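Local coordinates for uncharacterized HTH-type transcriptional regulator YydK (Bacillus subtilis subsp. subtilis, PDB 3BWG), which probably binds DNA as a GntR-family transcription factor, pairing a winged helix-turn-helix domain with a UTRA domain, at residues Thr16-His21 / Val69-Arg74. Sequence-based numbering, arbitrary orientation.
Sequences TYIEEH and VRKHKR
Ile18, near the end of helix 6-20, meets Val69 and Lys71 where the last strand of the wing runs out into the linker of this GntR-type winged helix-turn-helix domain. The contact has a packed inner half and a loose outer one. Inside, the two branched side chains slide past each other in opposite directions, and CG1 of Ile18 lies 4.1 Å from CG2 of Val69. Both are buried: Leu29 touches the pair, and Leu23 also covers Val69, so the end of the helix and the wing strand share one apolar patch. Ile18 serves both partners by its fork. CG1 stands beside the backbone N (chi1 -80°) and takes Val69, while CG2, anti to that N, comes within 3.9 Å of Lys71 CD. The chain of Lys71 bends at chi3, with CE still 4.2 Å from Ile18 CG2, and again at chi4, which turns the amine away from that methyl. On the exposed side Glu19, whose CB points away from the linker, bends back at chi2 (35°) and brings OE1 across the end of the lysine, 3.5 Å from Lys71 CE. The resulting salt bridge is long, 3.6 Å between Glu19 OE1 and Lys71 NZ, and is probably weakened by solvent. An alanine in place of Lys71 would probably leave the Glu19 carboxylate without this counter-charge and strip the outer flank of Ile18 CG2. Between Val69 and Lys71, Arg70 turns to the second subunit and forms a salt bridge with Asp177 of that chain. At the helix end, His21 folds its ring over Tyr17 and donates from ND1 to a lone pair of Tyr17 O at 3.0 Å; the same oxygen also accepts from the backbone N of His21.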
ATOM      1  N   THR B  16     -12.386 -19.181   5.739  1.00 44.77           N
ATOM      2  CA  THR B  16     -13.631 -19.365   6.517  1.00 44.81           C
ATOM      3  C   THR B  16     -13.377 -19.774   7.969  1.00 45.01           C
ATOM      4  O   THR B  16     -14.009 -19.243   8.899  1.00 45.95           O
ATOM      5  CB  THR B  16     -14.563 -20.451   5.875  1.00 43.57           C
ATOM      6  OG1 THR B  16     -14.942 -20.040   4.560  1.00 42.74           O
ATOM      7  CG2 THR B  16     -15.833 -20.702   6.729  1.00 42.86           C
ATOM      8  N   TYR B  17     -12.483 -20.741   8.149  1.00 44.61           N
ATOM      9  CA  TYR B  17     -12.040 -21.141   9.475  1.00 45.43           C
ATOM     10  C   TYR B  17     -11.485 -19.947  10.294  1.00 46.62           C
ATOM     11  O   TYR B  17     -11.757 -19.830  11.494  1.00 45.12           O
ATOM     12  CB  TYR B  17     -11.006 -22.263   9.359  1.00 45.36           C
ATOM     13  CG  TYR B  17     -10.422 -22.670  10.693  1.00 45.66           C
ATOM     14  CD1 TYR B  17      -9.328 -21.965  11.244  1.00 44.84           C
ATOM     15  CD2 TYR B  17     -10.983 -23.735  11.432  1.00 45.27           C
ATOM     16  CE1 TYR B  17      -8.786 -22.323  12.482  1.00 44.98           C
ATOM     17  CE2 TYR B  17     -10.445 -24.110  12.667  1.00 45.27           C
ATOM     18  CZ  TYR B  17      -9.349 -23.395  13.190  1.00 45.53           C
ATOM     19  OH  TYR B  17      -8.818 -23.747  14.404  1.00 44.85           O
ATOM     20  N   ILE B  18     -10.699 -19.085   9.630  1.00 47.54           N
ATOM     21  CA  ILE B  18     -10.094 -17.882  10.229  1.00 47.71           C
ATOM     22  C   ILE B  18     -11.180 -16.895  10.721  1.00 48.09           C
ATOM     23  O   ILE B  18     -11.164 -16.457  11.891  1.00 46.95           O
ATOM     24  CB  ILE B  18      -9.089 -17.210   9.220  1.00 47.79           C
ATOM     25  CG1 ILE B  18      -7.738 -17.937   9.208  1.00 46.77           C
ATOM     26  CG2 ILE B  18      -8.877 -15.732   9.532  1.00 49.76           C
ATOM     27  CD1 ILE B  18      -6.793 -17.532   8.030  1.00 46.20           C
ATOM     28  N   GLU B  19     -12.110 -16.567   9.812  1.00 48.52           N
ATOM     29  CA  GLU B  19     -13.311 -15.762  10.092  1.00 49.68           C
ATOM     30  C   GLU B  19     -14.114 -16.325  11.260  1.00 48.17           C
ATOM     31  O   GLU B  19     -14.392 -15.620  12.235  1.00 46.66           O
ATOM     32  CB  GLU B  19     -14.225 -15.718   8.858  1.00 51.89           C
ATOM     33  CG  GLU B  19     -14.052 -14.528   7.919  1.00 55.54           C
ATOM     34  CD  GLU B  19     -12.614 -14.021   7.778  1.00 57.95           C
ATOM     35  OE1 GLU B  19     -12.440 -12.795   7.973  1.00 59.03           O
ATOM     36  OE2 GLU B  19     -11.666 -14.814   7.464  1.00 58.96           O
ATOM     37  N   GLU B  20     -14.456 -17.606  11.166  1.00 47.05           N
ATOM     38  CA  GLU B  20     -15.385 -18.211  12.124  1.00 47.67           C
ATOM     39  C   GLU B  20     -14.800 -18.276  13.510  1.00 47.32           C
ATOM     40  O   GLU B  20     -15.494 -18.026  14.488  1.00 47.97           O
ATOM     41  CB  GLU B  20     -15.801 -19.607  11.689  1.00 47.24           C
ATOM     42  CG  GLU B  20     -16.735 -19.605  10.519  1.00 48.00           C
ATOM     43  CD  GLU B  20     -17.189 -21.000  10.174  1.00 48.70           C
ATOM     44  OE1 GLU B  20     -18.420 -21.170  10.016  1.00 49.79           O
ATOM     45  OE2 GLU B  20     -16.327 -21.919  10.078  1.00 48.47           O
ATOM     46  N   HIS B  21     -13.517 -18.607  13.596  1.00 47.08           N
ATOM     47  CA  HIS B  21     -12.858 -18.622  14.890  1.00 46.61           C
ATOM     48  C   HIS B  21     -12.412 -17.232  15.314  1.00 46.09           C
ATOM     49  O   HIS B  21     -11.798 -17.085  16.375  1.00 46.09           O
ATOM     50  CB  HIS B  21     -11.738 -19.655  14.917  1.00 46.87           C
ATOM     51  CG  HIS B  21     -12.250 -21.063  14.887  1.00 47.36           C
ATOM     52  ND1 HIS B  21     -12.723 -21.656  13.734  1.00 47.28           N
ATOM     53  CD2 HIS B  21     -12.398 -21.978  15.872  1.00 47.30           C
ATOM     54  CE1 HIS B  21     -13.122 -22.886  14.011  1.00 48.24           C
ATOM     55  NE2 HIS B  21     -12.937 -23.105  15.302  1.00 47.97           N
ATOM     56  N   VAL B  69      -1.811 -16.098  11.214  1.00 35.59           N
ATOM     57  CA  VAL B  69      -2.726 -15.189  10.536  1.00 34.40           C
ATOM     58  C   VAL B  69      -1.956 -13.870  10.298  1.00 34.52           C
ATOM     59  O   VAL B  69      -1.288 -13.373  11.203  1.00 31.84           O
ATOM     60  CB  VAL B  69      -4.051 -14.979  11.370  1.00 35.79           C
ATOM     61  CG1 VAL B  69      -4.994 -13.960  10.714  1.00 34.33           C
ATOM     62  CG2 VAL B  69      -4.819 -16.318  11.547  1.00 37.00           C
ATOM     63  N   ARG B  70      -2.071 -13.338   9.087  1.00 34.44           N
ATOM     64  CA  ARG B  70      -1.371 -12.163   8.625  1.00 36.10           C
ATOM     65  C   ARG B  70      -2.317 -10.965   8.558  1.00 38.63           C
ATOM     66  O   ARG B  70      -1.899  -9.825   8.815  1.00 40.58           O
ATOM     67  CB  ARG B  70      -0.749 -12.452   7.226  1.00 36.08           C
ATOM     68  CG  ARG B  70      -0.151 -11.233   6.441  1.00 35.84           C
ATOM     69  CD  ARG B  70       0.916 -10.465   7.195  1.00 33.56           C
ATOM     70  NE  ARG B  70       1.279  -9.176   6.549  1.00 32.51           N
ATOM     71  CZ  ARG B  70       0.782  -7.966   6.868  1.00 29.94           C
ATOM     72  NH1 ARG B  70      -0.122  -7.834   7.813  1.00 29.48           N
ATOM     73  NH2 ARG B  70       1.219  -6.868   6.245  1.00 30.36           N
ATOM     74  N   LYS B  71      -3.583 -11.232   8.220  1.00 41.04           N
ATOM     75  CA  LYS B  71      -4.575 -10.211   7.974  1.00 42.62           C
ATOM     76  C   LYS B  71      -4.528  -9.209   9.098  1.00 41.93           C
ATOM     77  O   LYS B  71      -4.532  -9.560  10.293  1.00 41.96           O
ATOM     78  CB  LYS B  71      -5.974 -10.814   7.838  1.00 43.67           C
ATOM     79  CG  LYS B  71      -6.779 -10.864   9.135  1.00 47.20           C
ATOM     80  CD  LYS B  71      -7.805 -12.016   9.226  1.00 47.62           C
ATOM     81  CE  LYS B  71      -9.154 -11.676   8.607  1.00 49.74           C
ATOM     82  NZ  LYS B  71      -9.864 -10.745   9.502  1.00 51.06           N
ATOM     83  N   HIS B  72      -4.469  -7.954   8.700  1.00 41.49           N
ATOM     84  CA  HIS B  72      -4.383  -6.832   9.619  1.00 41.27           C
ATOM     85  C   HIS B  72      -5.491  -6.858  10.699  1.00 40.71           C
ATOM     86  O   HIS B  72      -6.609  -7.414  10.489  1.00 40.18           O
ATOM     87  CB  HIS B  72      -4.435  -5.540   8.800  1.00 42.06           C
ATOM     88  CG  HIS B  72      -5.755  -5.316   8.114  1.00 41.50           C
ATOM     89  ND1 HIS B  72      -6.839  -4.756   8.757  1.00 40.46           N
ATOM     90  CD2 HIS B  72      -6.152  -5.560   6.839  1.00 40.02           C
ATOM     91  CE1 HIS B  72      -7.857  -4.684   7.910  1.00 40.70           C
ATOM     92  NE2 HIS B  72      -7.455  -5.152   6.737  1.00 40.12           N
ATOM     93  N   LYS B  73      -5.178  -6.295  11.868  1.00 40.25           N
ATOM     94  CA  LYS B  73      -6.200  -6.048  12.899  1.00 39.20           C
ATOM     95  C   LYS B  73      -7.085  -4.868  12.471  1.00 37.79           C
ATOM     96  O   LYS B  73      -6.809  -4.242  11.436  1.00 39.68           O
ATOM     97  CB  LYS B  73      -5.520  -5.767  14.218  1.00 40.75           C
ATOM     98  CG  LYS B  73      -4.896  -7.032  14.814  1.00 41.72           C
ATOM     99  CD  LYS B  73      -3.691  -6.736  15.700  1.00 41.41           C
ATOM    100  CE  LYS B  73      -4.120  -6.151  17.021  1.00 41.82           C
ATOM    101  NZ  LYS B  73      -3.021  -6.241  18.023  1.00 41.65           N
ATOM    102  N   ARG B  74      -8.134  -4.576  13.246  1.00 36.16           N
ATOM    103  CA  ARG B  74      -9.094  -3.471  12.983  1.00 33.04           C
ATOM    104  C   ARG B  74     -10.026  -3.796  11.820  1.00 33.32           C
ATOM    105  O   ARG B  74      -9.669  -4.552  10.929  1.00 33.85           O
ATOM    106  CB  ARG B  74      -8.404  -2.142  12.700  1.00 32.98           C
ATOM    107  CG  ARG B  74      -7.342  -1.711  13.702  1.00 31.76           C
ATOM    108  CD  ARG B  74      -6.787  -0.339  13.353  1.00 30.16           C
ATOM    109  NE  ARG B  74      -5.634  -0.075  14.184  1.00 27.84           N
ATOM    110  CZ  ARG B  74      -5.091   1.116  14.396  1.00 28.56           C
ATOM    111  NH1 ARG B  74      -5.574   2.219  13.819  1.00 25.59           N
ATOM    112  NH2 ARG B  74      -4.025   1.190  15.186  1.00 27.54           N
TER